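Local coordinates for protein citrate lyase, subunit 1 (Methanosaeta concilii, PDB 6HXI) that probably makes acetyl-CoA and oxaloacetate from citrate and coenzyme A at the expense of ATP, as a subunit of ATP citrate lyase, at residues E116-A121 and I131-D136; A177-F182 and N201-S206. All coordinates share one frame; numbering follows the deposited sequence.

Interaction 1 (E116-A121 and I131-D136)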
ATOM      1  N   GLU C 116      28.370 -47.998 -68.097  1.00 92.99           N
ATOM      2  CA  GLU C 116      27.221 -47.111 -68.294  1.00 90.61           C
ATOM      3  C   GLU C 116      27.497 -45.693 -67.836  1.00 91.31           C
ATOM      4  O   GLU C 116      28.202 -45.477 -66.849  1.00 90.26           O
ATOM      5  CB  GLU C 116      25.966 -47.645 -67.572  1.00 90.64           C
ATOM      6  CG  GLU C 116      25.363 -48.898 -68.191  1.00105.32           C
ATOM      7  CD  GLU C 116      25.848 -50.231 -67.648  1.00130.19           C
ATOM      8  OE1 GLU C 116      25.663 -51.250 -68.352  1.00128.16           O
ATOM      9  OE2 GLU C 116      26.386 -50.268 -66.517  1.00123.26           O
ATOM     10  N   GLU C 117      26.929 -44.726 -68.553  1.00 86.01           N
ATOM     11  CA  GLU C 117      27.017 -43.312 -68.213  1.00 83.19           C
ATOM     12  C   GLU C 117      25.636 -42.699 -68.444  1.00 83.65           C
ATOM     13  O   GLU C 117      25.258 -42.449 -69.591  1.00 84.94           O
ATOM     14  CB  GLU C 117      28.112 -42.592 -69.022  1.00 86.22           C
ATOM     15  CG  GLU C 117      29.501 -42.696 -68.408  1.00 97.47           C
ATOM     16  CD  GLU C 117      30.576 -41.743 -68.912  1.00112.17           C
ATOM     17  OE1 GLU C 117      30.356 -41.034 -69.921  1.00105.07           O
ATOM     18  OE2 GLU C 117      31.653 -41.703 -68.276  1.00 99.20           O
ATOM     19  N   TYR C 118      24.854 -42.549 -67.364  1.00 75.50           N
ATOM     20  CA  TYR C 118      23.512 -41.965 -67.442  1.00 73.06           C
ATOM     21  C   TYR C 118      23.502 -40.566 -66.833  1.00 71.38           C
ATOM     22  O   TYR C 118      24.274 -40.278 -65.918  1.00 67.88           O
ATOM     23  CB  TYR C 118      22.431 -42.858 -66.785  1.00 74.13           C
ATOM     24  CG  TYR C 118      22.352 -44.299 -67.267  1.00 78.87           C
ATOM     25  CD1 TYR C 118      22.634 -44.633 -68.590  1.00 82.78           C
ATOM     26  CD2 TYR C 118      21.936 -45.317 -66.413  1.00 79.97           C
ATOM     27  CE1 TYR C 118      22.563 -45.953 -69.035  1.00 86.28           C
ATOM     28  CE2 TYR C 118      21.858 -46.641 -66.847  1.00 83.14           C
ATOM     29  CZ  TYR C 118      22.176 -46.957 -68.159  1.00 93.06           C
ATOM     30  OH  TYR C 118      22.098 -48.265 -68.588  1.00 96.23           O
ATOM     31  N   TYR C 119      22.635 -39.691 -67.365  1.00 67.11           N
ATOM     32  CA  TYR C 119      22.502 -38.301 -66.913  1.00 64.89           C
ATOM     33  C   TYR C 119      21.179 -38.092 -66.202  1.00 65.70           C
ATOM     34  O   TYR C 119      20.154 -38.588 -66.671  1.00 66.59           O
ATOM     35  CB  TYR C 119      22.621 -37.367 -68.136  1.00 67.51           C
ATOM     36  CG  TYR C 119      22.134 -35.948 -67.947  1.00 68.48           C
ATOM     37  CD1 TYR C 119      20.824 -35.591 -68.261  1.00 70.45           C
ATOM     38  CD2 TYR C 119      23.000 -34.944 -67.522  1.00 69.30           C
ATOM     39  CE1 TYR C 119      20.377 -34.277 -68.115  1.00 71.76           C
ATOM     40  CE2 TYR C 119      22.570 -33.624 -67.386  1.00 69.29           C
ATOM     41  CZ  TYR C 119      21.259 -33.295 -67.689  1.00 77.35           C
ATOM     42  OH  TYR C 119      20.839 -31.994 -67.576  1.00 80.14           O
ATOM     43  N   VAL C 120      21.193 -37.314 -65.114  1.00 59.53           N
ATOM     44  CA  VAL C 120      19.998 -36.916 -64.356  1.00 57.23           C
ATOM     45  C   VAL C 120      20.138 -35.467 -63.865  1.00 58.77           C
ATOM     46  O   VAL C 120      21.174 -35.095 -63.320  1.00 57.25           O
ATOM     47  CB  VAL C 120      19.571 -37.908 -63.223  1.00 60.50           C
ATOM     48  CG1 VAL C 120      20.611 -37.995 -62.105  1.00 59.82           C
ATOM     49  CG2 VAL C 120      18.200 -37.550 -62.656  1.00 59.02           C
ATOM     50  N   ALA C 121      19.090 -34.660 -64.056  1.00 55.43           N
ATOM     51  CA  ALA C 121      19.075 -33.278 -63.585  1.00 53.55           C
ATOM     52  C   ALA C 121      17.698 -32.842 -63.093  1.00 54.85           C
ATOM     53  O   ALA C 121      16.677 -33.126 -63.731  1.00 53.14           O
ATOM     54  CB  ALA C 121      19.579 -32.332 -64.667  1.00 55.40           C
ATOM     55  N   ILE C 131      12.443 -33.281 -63.919  1.00 53.62           N
ATOM     56  CA  ILE C 131      13.510 -34.283 -63.865  1.00 53.29           C
ATOM     57  C   ILE C 131      13.910 -34.597 -65.311  1.00 58.95           C
ATOM     58  O   ILE C 131      13.045 -34.868 -66.137  1.00 61.27           O
ATOM     59  CB  ILE C 131      13.083 -35.561 -63.079  1.00 55.66           C
ATOM     60  CG1 ILE C 131      12.570 -35.193 -61.651  1.00 53.79           C
ATOM     61  CG2 ILE C 131      14.234 -36.606 -63.036  1.00 55.74           C
ATOM     62  CD1 ILE C 131      11.856 -36.291 -60.903  1.00 54.64           C
ATOM     63  N   PHE C 132      15.201 -34.531 -65.615  1.00 55.91           N
ATOM     64  CA  PHE C 132      15.747 -34.800 -66.948  1.00 57.41           C
ATOM     65  C   PHE C 132      16.600 -36.053 -66.881  1.00 63.12           C
ATOM     66  O   PHE C 132      17.377 -36.210 -65.938  1.00 62.72           O
ATOM     67  CB  PHE C 132      16.554 -33.593 -67.470  1.00 58.85           C
ATOM     68  CG  PHE C 132      15.764 -32.304 -67.484  1.00 59.55           C
ATOM     69  CD1 PHE C 132      14.904 -32.007 -68.533  1.00 64.79           C
ATOM     70  CD2 PHE C 132      15.852 -31.404 -66.432  1.00 60.12           C
ATOM     71  CE1 PHE C 132      14.148 -30.825 -68.532  1.00 65.38           C
ATOM     72  CE2 PHE C 132      15.092 -30.227 -66.429  1.00 63.04           C
ATOM     73  CZ  PHE C 132      14.254 -29.942 -67.483  1.00 62.49           C
ATOM     74  N   PHE C 133      16.406 -36.976 -67.838  1.00 60.68           N
ATOM     75  CA  PHE C 133      17.151 -38.222 -67.882  1.00 61.61           C
ATOM     76  C   PHE C 133      17.555 -38.576 -69.305  1.00 71.89           C
ATOM     77  O   PHE C 133      16.760 -38.420 -70.240  1.00 72.56           O
ATOM     78  CB  PHE C 133      16.361 -39.385 -67.225  1.00 62.62           C
ATOM     79  CG  PHE C 133      17.051 -40.734 -67.286  1.00 65.48           C
ATOM     80  CD1 PHE C 133      18.016 -41.085 -66.350  1.00 67.16           C
ATOM     81  CD2 PHE C 133      16.748 -41.647 -68.291  1.00 71.27           C
ATOM     82  CE1 PHE C 133      18.683 -42.307 -66.429  1.00 69.50           C
ATOM     83  CE2 PHE C 133      17.421 -42.875 -68.375  1.00 75.37           C
ATOM     84  CZ  PHE C 133      18.368 -43.206 -67.428  1.00 72.51           C
ATOM     85  N   SER C 134      18.778 -39.101 -69.455  1.00 71.99           N
ATOM     86  CA  SER C 134      19.307 -39.596 -70.726  1.00 75.92           C
ATOM     87  C   SER C 134      20.270 -40.761 -70.487  1.00 82.59           C
ATOM     88  O   SER C 134      20.776 -40.929 -69.369  1.00 79.70           O
ATOM     89  CB  SER C 134      19.982 -38.479 -71.518  1.00 81.93           C
ATOM     90  OG  SER C 134      20.231 -38.899 -72.852  1.00 93.01           O
ATOM     91  N   MET C 135      20.498 -41.595 -71.512  1.00 84.52           N
ATOM     92  CA  MET C 135      21.422 -42.727 -71.361  1.00 86.29           C
ATOM     93  C   MET C 135      22.787 -42.418 -71.982  1.00 93.90           C
ATOM     94  O   MET C 135      23.661 -43.290 -72.056  1.00 94.29           O
ATOM     95  CB  MET C 135      20.810 -44.042 -71.854  1.00 90.34           C
ATOM     96  CG  MET C 135      19.634 -44.493 -71.004  1.00 92.70           C
ATOM     97  SD  MET C 135      18.617 -45.781 -71.750  1.00 99.81           S
ATOM     98  CE  MET C 135      18.358 -45.103 -73.371  1.00 98.86           C
ATOM     99  N   ASP C 136      22.979 -41.130 -72.347  1.00 93.03           N
ATOM    100  CA  ASP C 136      24.200 -40.576 -72.919  1.00 96.14           C
ATOM    101  C   ASP C 136      24.725 -39.456 -72.012  1.00100.44           C
ATOM    102  O   ASP C 136      24.446 -38.274 -72.241  1.00 99.55           O
ATOM    103  CB  ASP C 136      23.963 -40.089 -74.366  1.00100.88           C
ATOM    104  CG  ASP C 136      23.344 -41.131 -75.280  1.00115.16           C
ATOM    105  OD1 ASP C 136      24.015 -42.158 -75.556  1.00117.21           O
ATOM    106  OD2 ASP C 136      22.189 -40.922 -75.721  1.00122.51           O
TER

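Interaction 2 (A177-F182 and N201-S206)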
ATOM      1  N   ALA C 177      14.048 -50.331 -63.146  1.00 74.01           N
ATOM      2  CA  ALA C 177      13.466 -50.215 -61.807  1.00 72.52           C
ATOM      3  C   ALA C 177      14.432 -49.514 -60.836  1.00 73.32           C
ATOM      4  O   ALA C 177      13.985 -48.761 -59.967  1.00 69.52           O
ATOM      5  CB  ALA C 177      13.084 -51.585 -61.275  1.00 75.76           C
ATOM      6  N   LEU C 178      15.752 -49.751 -61.006  1.00 71.26           N
ATOM      7  CA  LEU C 178      16.808 -49.163 -60.172  1.00 69.73           C
ATOM      8  C   LEU C 178      16.973 -47.679 -60.433  1.00 71.15           C
ATOM      9  O   LEU C 178      17.233 -46.938 -59.488  1.00 71.61           O
ATOM     10  CB  LEU C 178      18.159 -49.888 -60.359  1.00 70.98           C
ATOM     11  CG  LEU C 178      18.310 -51.269 -59.722  1.00 77.54           C
ATOM     12  CD1 LEU C 178      19.360 -52.084 -60.448  1.00 79.26           C
ATOM     13  CD2 LEU C 178      18.627 -51.169 -58.240  1.00 78.77           C
ATOM     14  N   VAL C 179      16.816 -47.240 -61.700  1.00 65.78           N
ATOM     15  CA  VAL C 179      16.911 -45.827 -62.090  1.00 63.23           C
ATOM     16  C   VAL C 179      15.634 -45.090 -61.649  1.00 65.98           C
ATOM     17  O   VAL C 179      15.725 -43.967 -61.168  1.00 63.11           O
ATOM     18  CB  VAL C 179      17.256 -45.606 -63.596  1.00 67.03           C
ATOM     19  CG1 VAL C 179      17.448 -44.125 -63.893  1.00 65.19           C
ATOM     20  CG2 VAL C 179      18.515 -46.366 -63.994  1.00 68.05           C
ATOM     21  N   GLU C 180      14.447 -45.734 -61.821  1.00 64.65           N
ATOM     22  CA  GLU C 180      13.126 -45.224 -61.417  1.00 63.29           C
ATOM     23  C   GLU C 180      13.172 -44.893 -59.918  1.00 65.22           C
ATOM     24  O   GLU C 180      12.822 -43.783 -59.538  1.00 62.64           O
ATOM     25  CB  GLU C 180      12.045 -46.290 -61.713  1.00 66.76           C
ATOM     26  CG  GLU C 180      10.675 -46.039 -61.099  1.00 76.05           C
ATOM     27  CD  GLU C 180       9.671 -47.166 -61.269  1.00103.69           C
ATOM     28  OE1 GLU C 180      10.070 -48.350 -61.169  1.00118.25           O
ATOM     29  OE2 GLU C 180       8.473 -46.865 -61.473  1.00 93.44           O
ATOM     30  N   GLU C 181      13.685 -45.838 -59.096  1.00 63.03           N
ATOM     31  CA  GLU C 181      13.837 -45.715 -57.654  1.00 62.32           C
ATOM     32  C   GLU C 181      14.879 -44.653 -57.283  1.00 64.30           C
ATOM     33  O   GLU C 181      14.658 -43.893 -56.325  1.00 62.56           O
ATOM     34  CB  GLU C 181      14.176 -47.077 -57.023  1.00 65.73           C
ATOM     35  CG  GLU C 181      12.940 -47.898 -56.670  1.00 81.57           C
ATOM     36  CD  GLU C 181      12.982 -49.394 -56.949  1.00118.92           C
ATOM     37  OE1 GLU C 181      13.892 -50.083 -56.429  1.00117.05           O
ATOM     38  OE2 GLU C 181      12.065 -49.888 -57.647  1.00117.31           O
ATOM     39  N   PHE C 182      16.000 -44.592 -58.046  1.00 59.04           N
ATOM     40  CA  PHE C 182      17.070 -43.631 -57.798  1.00 56.43           C
ATOM     41  C   PHE C 182      16.654 -42.187 -58.061  1.00 59.36           C
ATOM     42  O   PHE C 182      16.967 -41.303 -57.239  1.00 58.61           O
ATOM     43  CB  PHE C 182      18.359 -43.999 -58.565  1.00 58.24           C
ATOM     44  CG  PHE C 182      19.402 -42.904 -58.593  1.00 57.85           C
ATOM     45  CD1 PHE C 182      20.089 -42.545 -57.441  1.00 59.24           C
ATOM     46  CD2 PHE C 182      19.634 -42.173 -59.753  1.00 59.72           C
ATOM     47  CE1 PHE C 182      21.012 -41.502 -57.455  1.00 58.81           C
ATOM     48  CE2 PHE C 182      20.555 -41.123 -59.765  1.00 61.04           C
ATOM     49  CZ  PHE C 182      21.242 -40.801 -58.616  1.00 58.29           C
ATOM     50  N   ASN C 201      26.021 -35.839 -63.937  1.00 65.27           N
ATOM     51  CA  ASN C 201      26.451 -36.016 -65.305  1.00 66.76           C
ATOM     52  C   ASN C 201      27.925 -36.427 -65.369  1.00 74.05           C
ATOM     53  O   ASN C 201      28.813 -35.569 -65.440  1.00 76.37           O
ATOM     54  CB  ASN C 201      26.184 -34.733 -66.119  1.00 66.18           C
ATOM     55  CG  ASN C 201      26.376 -34.872 -67.611  1.00 87.38           C
ATOM     56  OD1 ASN C 201      26.135 -35.930 -68.207  1.00 76.46           O
ATOM     57  ND2 ASN C 201      26.743 -33.776 -68.256  1.00 84.52           N
ATOM     58  N   PRO C 202      28.212 -37.741 -65.324  1.00 69.80           N
ATOM     59  CA  PRO C 202      27.275 -38.873 -65.309  1.00 68.56           C
ATOM     60  C   PRO C 202      27.133 -39.618 -63.959  1.00 72.19           C
ATOM     61  O   PRO C 202      27.854 -39.346 -62.996  1.00 71.09           O
ATOM     62  CB  PRO C 202      27.892 -39.788 -66.382  1.00 72.22           C
ATOM     63  CG  PRO C 202      29.415 -39.506 -66.306  1.00 78.35           C
ATOM     64  CD  PRO C 202      29.592 -38.227 -65.489  1.00 73.37           C
ATOM     65  N   PHE C 203      26.167 -40.537 -63.890  1.00 69.31           N
ATOM     66  CA  PHE C 203      26.004 -41.470 -62.786  1.00 69.54           C
ATOM     67  C   PHE C 203      26.179 -42.889 -63.356  1.00 76.86           C
ATOM     68  O   PHE C 203      26.058 -43.071 -64.566  1.00 76.52           O
ATOM     69  CB  PHE C 203      24.698 -41.276 -61.994  1.00 69.48           C
ATOM     70  CG  PHE C 203      23.380 -41.720 -62.585  1.00 70.85           C
ATOM     71  CD1 PHE C 203      22.890 -43.001 -62.349  1.00 74.48           C
ATOM     72  CD2 PHE C 203      22.564 -40.818 -63.256  1.00 72.10           C
ATOM     73  CE1 PHE C 203      21.647 -43.397 -62.851  1.00 75.46           C
ATOM     74  CE2 PHE C 203      21.315 -41.215 -63.755  1.00 74.78           C
ATOM     75  CZ  PHE C 203      20.865 -42.501 -63.545  1.00 73.71           C
ATOM     76  N   THR C 204      26.553 -43.867 -62.511  1.00 76.54           N
ATOM     77  CA  THR C 204      26.766 -45.257 -62.924  1.00 79.18           C
ATOM     78  C   THR C 204      26.300 -46.252 -61.849  1.00 85.05           C
ATOM     79  O   THR C 204      25.771 -45.867 -60.802  1.00 82.49           O
ATOM     80  CB  THR C 204      28.244 -45.502 -63.358  1.00 90.94           C
ATOM     81  OG1 THR C 204      28.693 -44.447 -64.210  1.00 97.12           O
ATOM     82  CG2 THR C 204      28.436 -46.847 -64.072  1.00 87.87           C
ATOM     83  N   PHE C 205      26.521 -47.547 -62.140  1.00 85.87           N
ATOM     84  CA  PHE C 205      26.213 -48.694 -61.307  1.00 87.10           C
ATOM     85  C   PHE C 205      27.469 -49.377 -60.775  1.00 92.29           C
ATOM     86  O   PHE C 205      28.470 -49.500 -61.484  1.00 92.63           O
ATOM     87  CB  PHE C 205      25.341 -49.690 -62.088  1.00 90.06           C
ATOM     88  CG  PHE C 205      23.931 -49.197 -62.291  1.00 90.00           C
ATOM     89  CD1 PHE C 205      22.950 -49.429 -61.332  1.00 91.83           C
ATOM     90  CD2 PHE C 205      23.584 -48.486 -63.434  1.00 92.71           C
ATOM     91  CE1 PHE C 205      21.646 -48.972 -61.518  1.00 93.76           C
ATOM     92  CE2 PHE C 205      22.281 -48.016 -63.614  1.00 92.65           C
ATOM     93  CZ  PHE C 205      21.321 -48.259 -62.653  1.00 91.38           C
ATOM     94  N   SER C 206      27.399 -49.785 -59.502  1.00 90.04           N
ATOM     95  CA  SER C 206      28.409 -50.541 -58.762  1.00 92.37           C
ATOM     96  C   SER C 206      27.616 -51.746 -58.281  1.00 96.35           C
ATOM     97  O   SER C 206      27.040 -51.720 -57.190  1.00 94.26           O
ATOM     98  CB  SER C 206      28.931 -49.727 -57.581  1.00 95.26           C
ATOM     99  OG  SER C 206      30.105 -50.306 -57.037  1.00108.75           O
TER

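Interaction 1 (E116-A121 and I131-D136)
This contact is a two-stranded antiparallel ladder of a beta hairpin in the ATP-grasp domain, formed by strands 118-125 and 128-134. Tyr119 and Ser134 make one hydrogen-bonded pair. Tyr119 N reaches Ser134 O at 3.0 Å, nearly straight at 169° but from above the carbonyl plane. Ser134 N returns a bond in plane, on a lone pair of Tyr119 O. Ala121 and Phe132 form the next such pair, with Phe132 N 2.8 Å from Ala121 O. Val120 and Phe133 face each other between them as a non-hydrogen-bonded pair, and their side chains point to the face covered by helix 173-192. On the other face Tyr119 CE1 lies alongside Phe132 CB at 3.9 Å. Ser134 OG is hydrogen-bonded to Lys147 O, outside the hairpin. Phe133 has CG anti to its backbone N (chi1 177°), which brings the ring closer to strand 118-125, with CD1 3.3 Å from Tyr119 O. Its edge turns to the face of Tyr118 in an offset edge-to-face pair, planes at 63°. Met135 extends along Tyr118. Its CB sits 3.8 Å from Tyr118 CD1, and its SD makes an oblique Met-aromatic contact, 5.4 Å from the Tyr118 ring centroid.

Interaction 2 (A177-F182 and N201-S206)
Phe182 and Phe203 meet tip to tip in this apolar contact. Phe182 CE2 stands over the middle of the Phe203 ring, 3.8 Å above its plane. The two rings are oblique, with planes at 45° and centroids 4.8 Å apart. Val179 splits its branches between two rings. Its CG1 meets the edge of Phe203 at CZ, 3.8 Å away, while CG2 touches the edge of Phe205 at CZ, at 3.6 Å. Leu178 CB approaches the same Phe205 edge at CE1, 3.8 Å away. Phe203 takes the crowded first torsion, CG between backbone N and carbonyl carbon (chi1 74°), and this puts its ring under Phe182. An alanine at Phe203 would remove the ring under Phe182 and beside Val179 CG1, and would probably loosen the helix against the strand here. Further out, Val120 touches both Phe182 and Phe203, and Lys175 makes a cation-pi contact with Phe205. Backbone bonds to strands 118-125 and 209-220 hold the strand in its sheet. The axes of 177-182 and 203-206 pass 11.2 Å apart, as befits a helix packed on one face of the antiparallel sheet of an ATP-grasp domain.

Interaction 1 and interaction 2 share one antiparallel sheet, in which strand 118-125 lies between 195-206 and 128-134. Their centres lie about 9 Å apart. Tyr118 O and Phe203 N, 2.8 Å apart, join two of the strands by a probable hydrogen bond. A second probable bond runs between Glu116 O and Thr204 OG1, 2.9 Å apart. The helix of interaction 2 also reaches the hairpin of interaction 1: Phe133 CE1 packs on Val179 CG1 at 3.4 Å. Phe133, Val120 and Phe203 thus meet one helix from three adjacent strands. The coenzyme A pocket residues Gly259, Gly307 and Phe345 lie in neither contact; both contacts are structural packing.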